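Local atomic coordinates of probable amidase (Thermus thermophilus, PDB entry 2DC0), a protein that belongs to the amidase family as a probable amidase, an alpha/beta protein found here as two copies, with helices packed on a large mixed beta-sheet. Residues R14-P17 and L18-L21; D215-F218 and L219-L223; G250-V253 and R254-F257; V289-E292 and A293-H297. All coordinates share one frame; numbering follows the deposited sequence.

Interaction 1 of 4, residues R14-P17 and L18-L21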
loop_
_atom_site.group_PDB
_atom_site.type_symbol
_atom_site.label_atom_id
_atom_site.label_comp_id
_atom_site.label_asym_id
_atom_site.label_seq_id
_atom_site.Cartn_x
_atom_site.Cartn_y
_atom_site.Cartn_z
ATOM N N ARG A 14 -25.182 -30.465 25.606
ATOM C CA ARG A 14 -26.450 -30.653 24.907
ATOM C C ARG A 14 -26.237 -31.306 23.541
ATOM O O ARG A 14 -27.194 -31.641 22.847
ATOM C CB ARG A 14 -27.175 -29.315 24.735
ATOM C CG ARG A 14 -27.542 -28.629 26.047
ATOM C CD ARG A 14 -28.167 -27.265 25.796
ATOM N NE ARG A 14 -28.448 -26.538 27.033
ATOM C CZ ARG A 14 -29.353 -26.910 27.935
ATOM N NH1 ARG A 14 -30.073 -28.008 27.746
ATOM N NH2 ARG A 14 -29.540 -26.178 29.028
ATOM N N THR A 15 -24.976 -31.480 23.158
ATOM C CA THR A 15 -24.649 -32.113 21.882
ATOM C C THR A 15 -23.210 -32.616 21.933
ATOM O O THR A 15 -22.501 -32.363 22.905
ATOM C CB THR A 15 -24.806 -31.120 20.695
ATOM O OG1 THR A 15 -24.830 -31.850 19.461
ATOM C CG2 THR A 15 -23.637 -30.138 20.658
ATOM N N THR A 16 -22.789 -33.325 20.888
ATOM C CA THR A 16 -21.431 -33.854 20.801
ATOM C C THR A 16 -20.869 -33.652 19.396
ATOM O O THR A 16 -21.616 -33.402 18.451
ATOM C CB THR A 16 -21.388 -35.372 21.091
ATOM O OG1 THR A 16 -22.133 -36.070 20.085
ATOM C CG2 THR A 16 -21.982 -35.676 22.464
ATOM N N PRO A 17 -19.541 -33.763 19.242
ATOM C CA PRO A 17 -18.895 -33.597 17.938
ATOM C C PRO A 17 -19.483 -34.575 16.934
ATOM O O PRO A 17 -19.685 -34.244 15.767
ATOM C CB PRO A 17 -17.432 -33.895 18.241
ATOM C CG PRO A 17 -17.283 -33.386 19.643
ATOM C CD PRO A 17 -18.531 -33.935 20.301
ATOM N N LEU A 18 -19.757 -35.787 17.400
ATOM C CA LEU A 18 -20.330 -36.819 16.551
ATOM C C LEU A 18 -21.699 -36.384 16.031
ATOM O O LEU A 18 -22.006 -36.562 14.850
ATOM C CB LEU A 18 -20.456 -38.127 17.335
ATOM C CG LEU A 18 -21.009 -39.315 16.548
ATOM C CD1 LEU A 18 -20.081 -39.644 15.388
ATOM C CD2 LEU A 18 -21.157 -40.511 17.471
ATOM N N ALA A 19 -22.517 -35.804 16.907
ATOM C CA ALA A 19 -23.851 -35.343 16.518
ATOM C C ALA A 19 -23.769 -34.162 15.553
ATOM O O ALA A 19 -24.552 -34.066 14.608
ATOM C CB ALA A 19 -24.659 -34.945 17.763
ATOM N N LEU A 20 -22.832 -33.251 15.803
ATOM C CA LEU A 20 -22.670 -32.098 14.925
ATOM C C LEU A 20 -22.264 -32.577 13.532
ATOM O O LEU A 20 -22.723 -32.034 12.527
ATOM C CB LEU A 20 -21.617 -31.133 15.487
ATOM C CG LEU A 20 -22.039 -30.378 16.758
ATOM C CD1 LEU A 20 -20.879 -29.547 17.303
ATOM C CD2 LEU A 20 -23.227 -29.486 16.431
ATOM N N LEU A 21 -21.417 -33.604 13.472
ATOM C CA LEU A 21 -20.980 -34.140 12.188
ATOM C C LEU A 21 -22.149 -34.794 11.457
ATOM O O LEU A 21 -22.378 -34.525 10.275
ATOM C CB LEU A 21 -19.850 -35.165 12.364
ATOM C CG LEU A 21 -19.335 -35.801 11.054
ATOM C CD1 LEU A 21 -18.774 -34.722 10.140
ATOM C CD2 LEU A 21 -18.265 -36.844 11.355
#
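T16 and A19 meet at the start of a helix, where the hydroxyl OG1 of T16 accepts from the backbone N of A19 at 3.2 Å, with an N-H...O angle of 157°. This is an N-cap bond. It depends on the first torsion of T16 (chi1 64°), which sets OG1 between the backbone N and the carbonyl carbon and leaves CG2 on the far side from that carbonyl. The carbonyl of the same residue starts the helical bonding, since T16 O accepts from L20 N at 2.9 Å with the donor nearly in line with C=O. P17 O takes up L21 N next, also at 2.9 Å. The backbone N of T16 itself is buried without a partner.

T15 comes in from another direction. Its CB points at the helix, and OG1 rests on the methyl of A19, 3.5 Å from A19 CB, while the side chain crosses that of L20 at about a right angle, with OG1 4.2 Å from L20 CG. L20 CG in turn lies 3.5 Å from T16 O, so the leucine branch point lies close beside the carbonyl of the N-cap residue.

Helix 42-57 borders this cap through T53, which touches T16 and P17. L10 of helix 3-11 touches T15 and L20, and L21 packs on L110 and F112 of strand 110-115.

Interaction 2 of 4, residues D215-F218 and L219-L223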
loop_
_atom_site.group_PDB
_atom_site.type_symbol
_atom_site.label_atom_id
_atom_site.label_comp_id
_atom_site.label_asym_id
_atom_site.label_seq_id
_atom_site.Cartn_x
_atom_site.Cartn_y
_atom_site.Cartn_z
ATOM N N ASP A 215 -19.039 -15.018 14.455
ATOM C CA ASP A 215 -18.286 -16.198 14.047
ATOM C C ASP A 215 -17.089 -15.762 13.198
ATOM O O ASP A 215 -15.990 -16.314 13.322
ATOM C CB ASP A 215 -19.157 -17.147 13.221
ATOM C CG ASP A 215 -19.943 -18.126 14.082
ATOM O OD1 ASP A 215 -19.975 -17.967 15.321
ATOM O OD2 ASP A 215 -20.536 -19.061 13.510
ATOM N N ALA A 216 -17.307 -14.773 12.330
ATOM C CA ALA A 216 -16.243 -14.273 11.457
ATOM C C ALA A 216 -15.067 -13.748 12.282
ATOM O O ALA A 216 -13.906 -14.017 11.968
ATOM C CB ALA A 216 -16.792 -13.164 10.537
ATOM N N HIS A 217 -15.376 -12.979 13.322
ATOM C CA HIS A 217 -14.362 -12.429 14.216
ATOM C C HIS A 217 -13.658 -13.558 14.981
ATOM O O HIS A 217 -12.433 -13.605 15.068
ATOM C CB HIS A 217 -15.015 -11.475 15.218
ATOM C CG HIS A 217 -14.160 -11.175 16.412
ATOM N ND1 HIS A 217 -13.043 -10.369 16.346
ATOM C CD2 HIS A 217 -14.243 -11.599 17.695
ATOM C CE1 HIS A 217 -12.475 -10.310 17.537
ATOM N NE2 HIS A 217 -13.183 -11.047 18.374
ATOM N N PHE A 218 -14.457 -14.458 15.536
ATOM C CA PHE A 218 -13.959 -15.590 16.308
ATOM C C PHE A 218 -12.967 -16.423 15.507
ATOM O O PHE A 218 -11.858 -16.711 15.966
ATOM C CB PHE A 218 -15.146 -16.459 16.741
ATOM C CG PHE A 218 -14.763 -17.690 17.522
ATOM C CD1 PHE A 218 -14.012 -17.592 18.690
ATOM C CD2 PHE A 218 -15.189 -18.948 17.107
ATOM C CE1 PHE A 218 -13.689 -18.730 19.436
ATOM C CE2 PHE A 218 -14.872 -20.094 17.847
ATOM C CZ PHE A 218 -14.121 -19.978 19.013
ATOM N N LEU A 219 -13.371 -16.795 14.301
ATOM C CA LEU A 219 -12.542 -17.606 13.427
ATOM C C LEU A 219 -11.311 -16.859 12.910
ATOM O O LEU A 219 -10.238 -17.452 12.756
ATOM C CB LEU A 219 -13.393 -18.103 12.263
ATOM C CG LEU A 219 -13.062 -19.438 11.612
ATOM C CD1 LEU A 219 -12.883 -20.538 12.663
ATOM C CD2 LEU A 219 -14.206 -19.784 10.671
ATOM N N THR A 220 -11.457 -15.563 12.644
ATOM C CA THR A 220 -10.333 -14.774 12.147
ATOM C C THR A 220 -9.228 -14.689 13.203
ATOM O O THR A 220 -8.050 -14.729 12.866
ATOM C CB THR A 220 -10.789 -13.348 11.716
ATOM O OG1 THR A 220 -11.721 -13.456 10.631
ATOM C CG2 THR A 220 -9.598 -12.517 11.251
ATOM N N GLU A 221 -9.598 -14.590 14.478
ATOM C CA GLU A 221 -8.593 -14.534 15.538
ATOM C C GLU A 221 -7.803 -15.842 15.544
ATOM O O GLU A 221 -6.576 -15.839 15.662
ATOM C CB GLU A 221 -9.242 -14.336 16.908
ATOM C CG GLU A 221 -9.879 -12.974 17.119
ATOM C CD GLU A 221 -10.323 -12.778 18.558
ATOM O OE1 GLU A 221 -10.998 -13.681 19.095
ATOM O OE2 GLU A 221 -10.014 -11.719 19.145
ATOM N N ILE A 222 -8.513 -16.958 15.406
ATOM C CA ILE A 222 -7.876 -18.268 15.390
ATOM C C ILE A 222 -7.000 -18.425 14.152
ATOM O O ILE A 222 -5.882 -18.926 14.236
ATOM C CB ILE A 222 -8.929 -19.409 15.407
ATOM C CG1 ILE A 222 -9.785 -19.316 16.674
ATOM C CG2 ILE A 222 -8.241 -20.760 15.311
ATOM C CD1 ILE A 222 -9.050 -19.407 18.038
ATOM N N LEU A 223 -7.506 -17.986 13.005
ATOM C CA LEU A 223 -6.759 -18.087 11.753
ATOM C C LEU A 223 -5.520 -17.208 11.741
ATOM O O LEU A 223 -4.494 -17.576 11.174
ATOM C CB LEU A 223 -7.656 -17.704 10.576
ATOM C CG LEU A 223 -8.727 -18.734 10.209
ATOM C CD1 LEU A 223 -9.744 -18.107 9.260
ATOM C CD2 LEU A 223 -8.060 -19.945 9.567
HETATM O O HOH W 1 -11.032 -16.559 18.844
#
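E221 lies one helical turn after H217, and its side chain crosses that of H217 at a slant. CB sits beside two carbonyl oxygens, 3.7 Å from F218 O and slightly farther from H217 O. CG, directed by chi1 of -69° to the side of CB remote from its own carbonyl carbon, approaches H217 O to 3.3 Å and stands over one face of the imidazole, 4.1 Å from the ring centroid and 27° off the normal: a CH-pi contact. Beyond CG the chain is extended, which lays the carboxylate against the imidazole with the two planes 42° apart; CD comes within 3.4 Å of H217 CE1, and OE2 also stays close to the ring. At the tip the oxygens part company. OE1 accepts from a water at 2.9 Å, and the same water donates to F218 O at 3.0 Å, bridging side chain and backbone; OE2 is hydrogen-bonded to I228 N beyond the end of the helix.

The A216 carbonyl shows a second local device. A216 O accepts both T220 N, at 3.0 Å, and the hydroxyl T220 OG1, at 2.6 Å, and the two donors arrive from opposite faces of the carbonyl plane. The threonine hydroxyl is thereby folded back onto its own helix. The bond from I222 N to F218 O is weak, in a carbonyl that also receives the water.

Helix 213-224 lies against strands 206-210 and 182-185: A216 touches T210 and V182, and T220 touches P208 and F184. Helix 3-11 meets F218 through L4 and K7, and L219 through L3.

Interaction 3 of 4, residues G250-V253 and R254-F257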
loop_
_atom_site.group_PDB
_atom_site.type_symbol
_atom_site.label_atom_id
_atom_site.label_comp_id
_atom_site.label_asym_id
_atom_site.label_seq_id
_atom_site.Cartn_x
_atom_site.Cartn_y
_atom_site.Cartn_z
ATOM N N GLY A 250 -27.287 -2.291 -10.248
ATOM C CA GLY A 250 -28.507 -2.582 -10.970
ATOM C C GLY A 250 -29.572 -1.741 -10.284
ATOM O O GLY A 250 -29.440 -1.434 -9.103
ATOM N N VAL A 251 -30.616 -1.355 -11.011
ATOM C CA VAL A 251 -31.694 -0.531 -10.450
ATOM C C VAL A 251 -32.251 -0.991 -9.095
ATOM O O VAL A 251 -32.462 -0.166 -8.203
ATOM C CB VAL A 251 -32.880 -0.419 -11.447
ATOM C CG1 VAL A 251 -34.040 0.337 -10.802
ATOM C CG2 VAL A 251 -32.427 0.315 -12.712
ATOM N N GLU A 252 -32.489 -2.293 -8.941
ATOM C CA GLU A 252 -33.046 -2.817 -7.692
ATOM C C GLU A 252 -32.086 -2.779 -6.503
ATOM O O GLU A 252 -32.508 -2.525 -5.374
ATOM C CB GLU A 252 -33.561 -4.252 -7.881
ATOM C CG GLU A 252 -34.748 -4.398 -8.843
ATOM C CD GLU A 252 -35.877 -3.411 -8.556
ATOM O OE1 GLU A 252 -36.339 -3.330 -7.396
ATOM O OE2 GLU A 252 -36.313 -2.720 -9.499
ATOM N N VAL A 253 -30.808 -3.052 -6.743
ATOM C CA VAL A 253 -29.828 -3.016 -5.664
ATOM C C VAL A 253 -29.609 -1.555 -5.293
ATOM O O VAL A 253 -29.401 -1.218 -4.125
ATOM C CB VAL A 253 -28.503 -3.693 -6.093
ATOM C CG1 VAL A 253 -27.391 -3.388 -5.097
ATOM C CG2 VAL A 253 -28.716 -5.205 -6.181
ATOM N N ARG A 254 -29.680 -0.683 -6.292
ATOM C CA ARG A 254 -29.529 0.747 -6.055
ATOM C C ARG A 254 -30.612 1.182 -5.074
ATOM O O ARG A 254 -30.356 1.944 -4.145
ATOM C CB ARG A 254 -29.708 1.520 -7.359
ATOM C CG ARG A 254 -29.635 3.021 -7.191
ATOM C CD ARG A 254 -28.330 3.517 -7.760
ATOM N NE ARG A 254 -27.467 4.089 -6.750
ATOM C CZ ARG A 254 -26.201 4.416 -6.969
ATOM N NH1 ARG A 254 -25.661 4.215 -8.167
ATOM N NH2 ARG A 254 -25.481 4.952 -5.996
ATOM N N LYS A 255 -31.830 0.701 -5.297
ATOM C CA LYS A 255 -32.954 1.048 -4.431
ATOM C C LYS A 255 -32.772 0.499 -3.020
ATOM O O LYS A 255 -33.034 1.196 -2.036
ATOM C CB LYS A 255 -34.264 0.537 -5.045
ATOM C CG LYS A 255 -34.624 1.265 -6.345
ATOM C CD LYS A 255 -35.678 0.530 -7.168
ATOM C CE LYS A 255 -37.016 0.446 -6.454
ATOM N NZ LYS A 255 -38.029 -0.199 -7.343
ATOM N N ALA A 256 -32.316 -0.746 -2.914
ATOM C CA ALA A 256 -32.101 -1.340 -1.597
ATOM C C ALA A 256 -31.013 -0.580 -0.844
ATOM O O ALA A 256 -31.155 -0.291 0.341
ATOM C CB ALA A 256 -31.712 -2.806 -1.734
ATOM N N PHE A 257 -29.929 -0.248 -1.536
ATOM C CA PHE A 257 -28.830 0.466 -0.903
ATOM C C PHE A 257 -29.275 1.851 -0.439
ATOM O O PHE A 257 -28.930 2.289 0.669
ATOM C CB PHE A 257 -27.658 0.586 -1.874
ATOM C CG PHE A 257 -26.426 1.200 -1.268
ATOM C CD1 PHE A 257 -25.829 0.640 -0.143
ATOM C CD2 PHE A 257 -25.840 2.318 -1.847
ATOM C CE1 PHE A 257 -24.667 1.186 0.393
ATOM C CE2 PHE A 257 -24.680 2.870 -1.319
ATOM C CZ PHE A 257 -24.091 2.304 -0.196
#
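From G250 to F257 the backbone forms the opening turns of a helix, with R254 N, K255 N, A256 N and F257 N bonded in succession to the carbonyls of G250, V251, E252 and V253. The first of these, R254 N to G250 O, measures 2.9 Å and lies almost straight out from the carbonyl. G250 holds the N-cap position and, having no side chain, brings no side-chain acceptor to the cap.

The side-chain contact is carried by K255. Its CG lies 3.2 Å and its CD 3.4 Å from V251 O, so the aliphatic part runs over that carbonyl, and CD also reaches V251 CG1 at 4.0 Å. A bend at chi3 (65°) then turns the amine toward E252. The glutamate is bent too, at chi2 (-49°), and the two chains lie side by side pointing the same way. NZ makes a long salt bridge to E252 OE1 at 3.6 Å, with OE2 hardly farther, 3.7 Å from NZ. R254 behaves differently: its CB is 3.3 Å from V251 O, but the guanidinium leads off the turn to a salt bridge between NH1 and E371.

V253 and F257, four residues apart, are buried against P354 of the sheet, while V251, E252 and K255 are exposed. The result is typical of the first turns of an amphipathic helix laid on a beta-sheet: an i to i+3 Glu-Lys pair on the solvent side and apolar residues below.

Interaction 4 of 4, residues V289-E292 and A293-H297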
loop_
_atom_site.group_PDB
_atom_site.type_symbol
_atom_site.label_atom_id
_atom_site.label_comp_id
_atom_site.label_asym_id
_atom_site.label_seq_id
_atom_site.Cartn_x
_atom_site.Cartn_y
_atom_site.Cartn_z
ATOM N N VAL A 289 -2.987 -9.275 -11.576
ATOM C CA VAL A 289 -3.346 -10.625 -11.160
ATOM C C VAL A 289 -3.084 -11.678 -12.244
ATOM O O VAL A 289 -2.497 -12.723 -11.966
ATOM C CB VAL A 289 -4.836 -10.681 -10.717
ATOM C CG1 VAL A 289 -5.307 -12.135 -10.583
ATOM C CG2 VAL A 289 -4.993 -9.969 -9.364
ATOM N N ARG A 290 -3.520 -11.419 -13.472
ATOM C CA ARG A 290 -3.302 -12.387 -14.549
ATOM C C ARG A 290 -1.816 -12.632 -14.785
ATOM O O ARG A 290 -1.411 -13.760 -15.068
ATOM C CB ARG A 290 -3.967 -11.915 -15.842
ATOM C CG ARG A 290 -5.484 -11.984 -15.772
ATOM C CD ARG A 290 -6.126 -11.560 -17.068
ATOM N NE ARG A 290 -7.566 -11.777 -17.050
ATOM C CZ ARG A 290 -8.393 -11.359 -18.000
ATOM N NH1 ARG A 290 -7.914 -10.697 -19.045
ATOM N NH2 ARG A 290 -9.695 -11.602 -17.904
ATOM N N TYR A 291 -1.005 -11.582 -14.666
ATOM C CA TYR A 291 0.432 -11.728 -14.858
ATOM C C TYR A 291 0.999 -12.683 -13.815
ATOM O O TYR A 291 1.713 -13.629 -14.157
ATOM C CB TYR A 291 1.152 -10.383 -14.733
ATOM C CG TYR A 291 2.658 -10.492 -14.911
ATOM C CD1 TYR A 291 3.234 -10.462 -16.182
ATOM C CD2 TYR A 291 3.501 -10.670 -13.812
ATOM C CE1 TYR A 291 4.613 -10.607 -16.358
ATOM C CE2 TYR A 291 4.884 -10.815 -13.975
ATOM C CZ TYR A 291 5.428 -10.784 -15.254
ATOM O OH TYR A 291 6.782 -10.936 -15.424
ATOM N N GLU A 292 0.688 -12.435 -12.543
ATOM C CA GLU A 292 1.194 -13.286 -11.465
ATOM C C GLU A 292 0.631 -14.700 -11.548
ATOM O O GLU A 292 1.364 -15.672 -11.350
ATOM C CB GLU A 292 0.871 -12.685 -10.079
ATOM C CG GLU A 292 1.552 -11.342 -9.789
ATOM C CD GLU A 292 1.426 -10.893 -8.326
ATOM O OE1 GLU A 292 0.640 -11.491 -7.562
ATOM O OE2 GLU A 292 2.115 -9.927 -7.943
ATOM N N ALA A 293 -0.662 -14.814 -11.847
ATOM C CA ALA A 293 -1.309 -16.121 -11.935
ATOM C C ALA A 293 -0.727 -16.965 -13.066
ATOM O O ALA A 293 -0.530 -18.175 -12.916
ATOM C CB ALA A 293 -2.814 -15.950 -12.132
ATOM N N ALA A 294 -0.455 -16.329 -14.199
ATOM C CA ALA A 294 0.101 -17.052 -15.333
ATOM C C ALA A 294 1.487 -17.614 -15.012
ATOM O O ALA A 294 1.837 -18.702 -15.462
ATOM C CB ALA A 294 0.171 -16.143 -16.554
ATOM N N ARG A 295 2.275 -16.883 -14.232
ATOM C CA ARG A 295 3.605 -17.362 -13.903
ATOM C C ARG A 295 3.549 -18.531 -12.920
ATOM O O ARG A 295 4.472 -19.341 -12.851
ATOM C CB ARG A 295 4.466 -16.211 -13.366
ATOM C CG ARG A 295 4.585 -15.033 -14.356
ATOM C CD ARG A 295 5.036 -15.538 -15.726
ATOM N NE ARG A 295 5.180 -14.523 -16.776
ATOM C CZ ARG A 295 4.185 -13.808 -17.298
ATOM N NH1 ARG A 295 2.938 -13.963 -16.863
ATOM N NH2 ARG A 295 4.426 -12.977 -18.309
ATOM N N ILE A 296 2.462 -18.632 -12.163
ATOM C CA ILE A 296 2.314 -19.743 -11.231
ATOM C C ILE A 296 2.045 -21.032 -11.998
ATOM O O ILE A 296 2.608 -22.077 -11.691
ATOM C CB ILE A 296 1.131 -19.531 -10.279
ATOM C CG1 ILE A 296 1.425 -18.353 -9.350
ATOM C CG2 ILE A 296 0.854 -20.818 -9.496
ATOM C CD1 ILE A 296 2.639 -18.484 -8.390
ATOM N N HIS A 297 1.178 -20.940 -12.999
ATOM C CA HIS A 297 0.781 -22.096 -13.797
ATOM C C HIS A 297 1.450 -22.153 -15.159
ATOM O O HIS A 297 0.975 -22.842 -16.060
ATOM C CB HIS A 297 -0.734 -22.074 -13.979
ATOM C CG HIS A 297 -1.487 -22.088 -12.688
ATOM N ND1 HIS A 297 -1.712 -23.243 -11.970
ATOM C CD2 HIS A 297 -2.022 -21.080 -11.956
ATOM C CE1 HIS A 297 -2.351 -22.947 -10.850
ATOM N NE2 HIS A 297 -2.550 -21.641 -10.818
#
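E292 O is the carbonyl that two amides share, receiving I296 N at 3.3 Å and, more weakly, R295 N at 3.3 Å. R295 N also makes a weak bond to Y291 O, so this amide is divided between acceptors three and four residues back. Earlier in the turn the bonding is tighter, with A293 N 2.8 Å from V289 O. The slackening is consistent with the approaching end of the helix, where H297 is the first residue to leave helical angles.

The side chains of Y291 and R295 supply the main contact. R295 is bent at chi2 (-52°), which brings its guanidinium back over the tyrosine ring; on the way CG passes 3.2 Å from Y291 O. CZ stands 3.9 Å from the ring centroid and 32° off the normal, an off-centre cation-pi contact. The two flat groups are not parallel, their planes being 38° apart. NH1 lies over the ring face, 3.6 Å above its plane and offset toward the rim, while NH2 makes the closest atom contact, 3.1 Å from Y291 CE1.

Both groups have partners beyond the turn: G319 O and L322 O accept from the guanidinium, and Y327 stacks on Y291. R328 of the second subunit packs on both Y291 and R295. The arrangement is an i to i+4 aromatic-arginine cation-pi pair in the last turns of an alpha-helix, set here at the boundary between two subunits.

In the fold
All four contacts are local, each between successive turns or at the start of a helix, and no two touch. Interactions 1 and 2 share a neighbour, helix 3-11, yet their nearest atoms stay about 11 Å apart. Interaction 2 lies nearest the centre of the chain; interactions 1 and 4 are on opposite sides of it, with centres about 43 Å apart. Interaction 4 is the most buried and the one reached by the second subunit, and it relies on a guanidinium over a ring. Interaction 3 puts its charged pair on the surface, interaction 1 uses a hydroxyl cap, and interaction 2 combines CH-pi, hydroxyl and water-bridged contacts.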